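Local coordinates for putative cell surface protein (Streptococcus pyogenes, PDB 4OFQ), which probably serves as a streptococcal surface adhesin of the antigen I/II family, of which this C-terminal portion is a calcium-binding beta-sandwich structure, at residues D69-A74 against Q159-G164; D76-V81 against H101-D106. One frame throughout, in Å; residues are numbered along the deposited sequence.

How the contacts relate
Both contacts belong to the antigen I/II C2 terminal domain, their centres about 13 Å apart, where the chain passes between a mixed and an antiparallel sheet. Contact 1 comes first and last along the chain: 69-74 leaves strand 64-70 of the mixed sheet, and 159-164 joins strand 149-157 of the antiparallel sheet to strand 164-174. Contact 2 falls between these segments in sequence, setting the corner in 76-81 against the end of strand 97-102, one of the two outermost strands of the mixed sheet. The two contacts tie the chain around Tyr70, which gives its carbonyl oxygen to the calcium and probably hydrogen-bonds through OH to His101 NE2 (2.8 Å), to loop 159-164 and that corner.

Contact 1 of 2, residues D69-A74 against Q159-G164; sequences DYKDEA and QDFKKG. With CA (calcium ion), chain C.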
loop_
_atom_site.group_PDB
_atom_site.type_symbol
_atom_site.label_atom_id
_atom_site.label_comp_id
_atom_site.label_asym_id
_atom_site.label_seq_id
_atom_site.Cartn_x
_atom_site.Cartn_y
_atom_site.Cartn_z
ATOM N N ASP A 69 5.578 -15.212 7.703
ATOM C CA ASP A 69 4.684 -14.740 8.743
ATOM C C ASP A 69 4.295 -13.298 8.429
ATOM O O ASP A 69 5.027 -12.349 8.745
ATOM C CB ASP A 69 5.396 -14.838 10.106
ATOM C CG ASP A 69 4.527 -14.405 11.268
ATOM O OD1 ASP A 69 3.441 -13.838 11.041
ATOM O OD2 ASP A 69 4.946 -14.618 12.430
ATOM N N TYR A 70 3.144 -13.136 7.794
ATOM C CA TYR A 70 2.625 -11.809 7.478
ATOM C C TYR A 70 1.742 -11.354 8.626
ATOM O O TYR A 70 1.161 -12.189 9.328
ATOM C CB TYR A 70 1.818 -11.840 6.175
ATOM C CG TYR A 70 0.637 -12.807 6.201
ATOM C CD1 TYR A 70 0.789 -14.137 5.811
ATOM C CD2 TYR A 70 -0.624 -12.389 6.607
ATOM C CE1 TYR A 70 -0.284 -15.027 5.844
ATOM C CE2 TYR A 70 -1.705 -13.268 6.634
ATOM C CZ TYR A 70 -1.525 -14.583 6.245
ATOM O OH TYR A 70 -2.607 -15.446 6.261
ATOM N N LYS A 71 1.646 -10.040 8.834
ATOM C CA LYS A 71 0.742 -9.516 9.862
ATOM C C LYS A 71 -0.701 -9.711 9.402
ATOM O O LYS A 71 -1.178 -9.022 8.487
ATOM C CB LYS A 71 1.011 -8.038 10.110
ATOM C CG LYS A 71 0.089 -7.418 11.143
ATOM C CD LYS A 71 0.596 -6.043 11.532
ATOM C CE LYS A 71 -0.415 -5.293 12.387
ATOM N NZ LYS A 71 0.120 -3.933 12.739
ATOM N N ASP A 72 -1.404 -10.638 10.036
ATOM C CA ASP A 72 -2.697 -11.053 9.497
ATOM C C ASP A 72 -3.836 -10.043 9.706
ATOM O O ASP A 72 -4.895 -10.179 9.111
ATOM C CB ASP A 72 -3.069 -12.486 9.942
ATOM C CG ASP A 72 -3.377 -12.600 11.430
ATOM O OD1 ASP A 72 -3.874 -11.633 12.047
ATOM O OD2 ASP A 72 -3.135 -13.694 11.983
ATOM N N GLU A 73 -3.604 -9.034 10.540
ATOM C CA GLU A 73 -4.564 -7.938 10.714
ATOM C C GLU A 73 -4.481 -6.965 9.542
ATOM O O GLU A 73 -5.434 -6.245 9.238
ATOM C CB GLU A 73 -4.278 -7.181 12.012
ATOM C CG GLU A 73 -5.243 -6.035 12.296
ATOM C CD GLU A 73 -4.663 -4.980 13.232
ATOM O OE1 GLU A 73 -3.655 -5.270 13.917
ATOM O OE2 GLU A 73 -5.214 -3.856 13.275
ATOM N N ALA A 74 -3.333 -6.955 8.880
ATOM C CA ALA A 74 -3.032 -5.960 7.860
ATOM C C ALA A 74 -3.083 -6.564 6.463
ATOM O O ALA A 74 -3.789 -6.076 5.575
ATOM C CB ALA A 74 -1.650 -5.361 8.124
ATOM N N GLN A 159 -9.210 -4.816 3.308
ATOM C CA GLN A 159 -9.856 -3.512 3.142
ATOM C C GLN A 159 -10.242 -2.857 4.469
ATOM O O GLN A 159 -10.331 -1.633 4.549
ATOM C CB GLN A 159 -11.028 -3.557 2.156
ATOM C CG GLN A 159 -11.907 -4.788 2.243
ATOM C CD GLN A 159 -12.800 -4.935 1.022
ATOM O OE1 GLN A 159 -12.349 -5.371 -0.039
ATOM N NE2 GLN A 159 -14.068 -4.560 1.162
ATOM N N ASP A 160 -10.428 -3.656 5.519
ATOM C CA ASP A 160 -10.830 -3.081 6.806
ATOM C C ASP A 160 -9.649 -2.616 7.670
ATOM O O ASP A 160 -9.839 -2.074 8.764
ATOM C CB ASP A 160 -11.782 -4.013 7.588
ATOM C CG ASP A 160 -11.151 -5.353 7.943
ATOM O OD1 ASP A 160 -9.913 -5.502 7.854
ATOM O OD2 ASP A 160 -11.910 -6.270 8.327
ATOM N N PHE A 161 -8.434 -2.825 7.174
ATOM C CA PHE A 161 -7.246 -2.308 7.835
ATOM C C PHE A 161 -6.983 -0.901 7.302
ATOM O O PHE A 161 -6.488 -0.725 6.188
ATOM C CB PHE A 161 -6.044 -3.228 7.599
ATOM C CG PHE A 161 -4.794 -2.789 8.315
ATOM C CD1 PHE A 161 -4.648 -2.997 9.680
ATOM C CD2 PHE A 161 -3.768 -2.170 7.621
ATOM C CE1 PHE A 161 -3.499 -2.596 10.343
ATOM C CE2 PHE A 161 -2.620 -1.764 8.271
ATOM C CZ PHE A 161 -2.485 -1.976 9.643
ATOM N N LYS A 162 -7.329 0.097 8.108
ATOM C CA LYS A 162 -7.384 1.480 7.642
ATOM C C LYS A 162 -6.127 2.258 8.003
ATOM O O LYS A 162 -5.791 3.252 7.361
ATOM C CB LYS A 162 -8.597 2.187 8.254
ATOM C CG LYS A 162 -9.917 1.461 8.057
ATOM C CD LYS A 162 -10.518 1.744 6.693
ATOM C CE LYS A 162 -11.955 1.241 6.617
ATOM N NZ LYS A 162 -12.623 1.635 5.346
ATOM N N LYS A 163 -5.453 1.812 9.055
ATOM C CA LYS A 163 -4.234 2.458 9.505
ATOM C C LYS A 163 -3.441 1.515 10.388
ATOM O O LYS A 163 -3.986 0.562 10.949
ATOM C CB LYS A 163 -4.554 3.738 10.286
ATOM C CG LYS A 163 -5.205 3.497 11.648
ATOM C CD LYS A 163 -5.435 4.815 12.383
ATOM C CE LYS A 163 -6.161 4.618 13.707
ATOM N NZ LYS A 163 -5.347 3.847 14.688
ATOM N N GLY A 164 -2.153 1.801 10.519
ATOM C CA GLY A 164 -1.275 1.000 11.350
ATOM C C GLY A 164 -0.041 0.617 10.562
ATOM O O GLY A 164 0.194 1.122 9.463
HETATM CA CA CA C . 1.091 -13.929 11.029
HETATM O O HOH W 1 -0.180 -12.306 12.183
HETATM O O HOH W 2 -8.265 -6.251 9.687
#
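The Phe161 ring lies between Ala74 over the centre of one face and the carbonyl oxygen of Lys163, from its own segment, over the other, toward the rim, with Glu73 OE2 in plane at its edge. Ala74 CB stands 3.7 Å from the ring centroid and 9° off the ring normal, a nearly axial CH-pi contact. Glu73 reaches the rim with CG anti to its backbone N (chi1 -179°) and the chain extended beyond; its OE2 comes within 3.6 Å of Phe161 CE1, the carboxylate turned 85° from the ring plane. Glu73 O also approaches the ring, 3.4 Å from CD1 of Phe161.

Phe161 has its own CG anti to N, which carries the ring across to Ala74. The turn it meets is closed by the backbone bond from Ala74 N to Lys71 O, and a water bridges the two segments, donating to Glu73 O and to Asp160 OD1. Lys71 NZ, hydrogen-bonded to Asp165 O, lies obliquely off the ring, 4.5 Å from Phe161 CZ.

Before the turn, calcium is bound by Asp69 OD1 (2.4 Å), Tyr70 O, a water, and the carbonyl oxygens of Val124 and Glu126. The chemistry is thus divided: calcium coordination and its water, which accepts from Asp72 N, probably help to hold the turn's start, whereas an aromatic face and a single water bridge join its end to the 159-164 loop.

Contact 2 of 2, residues D76-V81 against H101-D106; sequences DGHSLV and HVLSQD
His101 directs the edge of its imidazole at the face of His78, an offset edge-to-face pair with centroids 4.6 Å apart and planes at 62°. His101 CE1 does the touching, 3.3 Å from His78 CE1 and offset toward the rim of that ring. With CG anti to its backbone N (chi1 -167°), the His101 side chain extends to the corner of the chain, where its CE1 also packs 3.7 Å from Gly77 C. Its NE2 probably hydrogen-bonds to Tyr70 OH, which would limit rotation of the ring.

Two residues on, Leu103 brings CD2 to 3.8 Å from His78 CE1; the same methyl also sits over one face of the His101 ring, toward its rim, and so touches both imidazoles. Ser104 then forms an ST turn, its OG accepting from Asp106 N.

Facing this segment, two overlapping type I turns shape the corner; Asp76 O accepts from both N and OG of Ser79. The corner leads into strand 80-87, which pairs with strand 149-157. His101 and Val102 end strand 97-102, where Val102 pairs through its backbone with Phe127 of strand 127-132, whose Tyr128 stacks on His101 and hydrogen-bonds through OH to Gly77 O. Beyond Asp106 the chain enters helix 110-119.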
loop_
_atom_site.group_PDB
_atom_site.type_symbol
_atom_site.label_atom_id
_atom_site.label_comp_id
_atom_site.label_asym_id
_atom_site.label_seq_id
_atom_site.Cartn_x
_atom_site.Cartn_y
_atom_site.Cartn_z
ATOM N N ASP A 76 -4.034 -9.307 3.721
ATOM C CA ASP A 76 -4.966 -10.381 3.379
ATOM C C ASP A 76 -4.185 -11.614 2.907
ATOM O O ASP A 76 -3.753 -11.681 1.760
ATOM C CB ASP A 76 -5.934 -9.911 2.286
ATOM C CG ASP A 76 -6.918 -10.994 1.868
ATOM O OD1 ASP A 76 -6.969 -12.059 2.535
ATOM O OD2 ASP A 76 -7.639 -10.773 0.870
ATOM N N GLY A 77 -3.996 -12.593 3.789
ATOM C CA GLY A 77 -3.213 -13.767 3.422
ATOM C C GLY A 77 -3.766 -14.540 2.229
ATOM O O GLY A 77 -3.033 -15.161 1.469
ATOM N N HIS A 78 -5.075 -14.484 2.060
ATOM C CA HIS A 78 -5.733 -15.160 0.947
ATOM C C HIS A 78 -5.510 -14.508 -0.414
ATOM O O HIS A 78 -5.887 -15.069 -1.435
ATOM C CB HIS A 78 -7.216 -15.290 1.270
ATOM C CG HIS A 78 -7.449 -15.986 2.570
ATOM N ND1 HIS A 78 -7.378 -17.357 2.693
ATOM C CD2 HIS A 78 -7.653 -15.503 3.817
ATOM C CE1 HIS A 78 -7.572 -17.690 3.958
ATOM N NE2 HIS A 78 -7.742 -16.582 4.660
ATOM N N SER A 79 -4.889 -13.335 -0.423
ATOM C CA SER A 79 -4.621 -12.629 -1.683
ATOM C C SER A 79 -3.266 -13.005 -2.268
ATOM O O SER A 79 -2.910 -12.551 -3.362
ATOM C CB SER A 79 -4.649 -11.107 -1.465
ATOM O OG SER A 79 -3.540 -10.676 -0.677
ATOM N N LEU A 80 -2.513 -13.844 -1.559
ATOM C CA LEU A 80 -1.155 -14.182 -2.006
ATOM C C LEU A 80 -1.107 -14.659 -3.447
ATOM O O LEU A 80 -1.863 -15.544 -3.845
ATOM C CB LEU A 80 -0.510 -15.247 -1.100
ATOM C CG LEU A 80 0.847 -15.783 -1.593
ATOM C CD1 LEU A 80 1.898 -14.647 -1.672
ATOM C CD2 LEU A 80 1.378 -16.939 -0.717
ATOM N N VAL A 81 -0.207 -14.070 -4.222
ATOM C CA VAL A 81 0.148 -14.604 -5.536
ATOM C C VAL A 81 1.617 -14.989 -5.481
ATOM O O VAL A 81 2.471 -14.145 -5.176
ATOM C CB VAL A 81 -0.055 -13.562 -6.654
ATOM C CG1 VAL A 81 0.485 -14.100 -8.015
ATOM C CG2 VAL A 81 -1.528 -13.158 -6.759
ATOM N N HIS A 101 -1.265 -22.995 3.754
ATOM C CA HIS A 101 -1.732 -21.751 4.334
ATOM C C HIS A 101 -2.239 -22.117 5.716
ATOM O O HIS A 101 -3.313 -22.718 5.855
ATOM C CB HIS A 101 -2.845 -21.119 3.488
ATOM C CG HIS A 101 -3.150 -19.699 3.864
ATOM N ND1 HIS A 101 -4.219 -19.006 3.345
ATOM C CD2 HIS A 101 -2.531 -18.850 4.722
ATOM C CE1 HIS A 101 -4.240 -17.784 3.849
ATOM N NE2 HIS A 101 -3.224 -17.663 4.687
ATOM N N VAL A 102 -1.455 -21.798 6.739
ATOM C CA VAL A 102 -1.816 -22.178 8.102
ATOM C C VAL A 102 -2.553 -21.048 8.825
ATOM O O VAL A 102 -1.955 -20.026 9.173
ATOM C CB VAL A 102 -0.585 -22.595 8.906
ATOM C CG1 VAL A 102 -0.998 -23.011 10.314
ATOM C CG2 VAL A 102 0.133 -23.730 8.180
ATOM N N LEU A 103 -3.849 -21.234 9.060
ATOM C CA LEU A 103 -4.666 -20.155 9.616
ATOM C C LEU A 103 -4.603 -20.143 11.143
ATOM O O LEU A 103 -4.892 -19.133 11.787
ATOM C CB LEU A 103 -6.114 -20.243 9.117
ATOM C CG LEU A 103 -6.276 -20.122 7.593
ATOM C CD1 LEU A 103 -7.749 -20.224 7.179
ATOM C CD2 LEU A 103 -5.640 -18.820 7.064
ATOM N N SER A 104 -4.215 -21.278 11.708
ATOM C CA SER A 104 -4.107 -21.445 13.151
ATOM C C SER A 104 -3.292 -22.705 13.413
ATOM O O SER A 104 -3.386 -23.674 12.666
ATOM C CB SER A 104 -5.488 -21.576 13.788
ATOM O OG SER A 104 -5.395 -22.058 15.125
ATOM N N GLN A 105 -2.484 -22.707 14.467
ATOM C CA GLN A 105 -1.705 -23.899 14.753
ATOM C C GLN A 105 -2.469 -24.915 15.591
ATOM O O GLN A 105 -1.947 -25.992 15.858
ATOM C CB GLN A 105 -0.376 -23.557 15.442
ATOM C CG GLN A 105 0.549 -22.728 14.587
ATOM C CD GLN A 105 1.971 -22.770 15.092
ATOM O OE1 GLN A 105 2.549 -23.842 15.235
ATOM N NE2 GLN A 105 2.545 -21.603 15.366
ATOM N N ASP A 106 -3.695 -24.586 15.991
ATOM C CA ASP A 106 -4.430 -25.421 16.951
ATOM C C ASP A 106 -4.469 -26.898 16.565
ATOM O O ASP A 106 -4.177 -27.777 17.388
ATOM C CB ASP A 106 -5.852 -24.888 17.168
ATOM C CG ASP A 106 -5.873 -23.570 17.949
ATOM O OD1 ASP A 106 -4.790 -22.980 18.158
ATOM O OD2 ASP A 106 -6.970 -23.121 18.351
#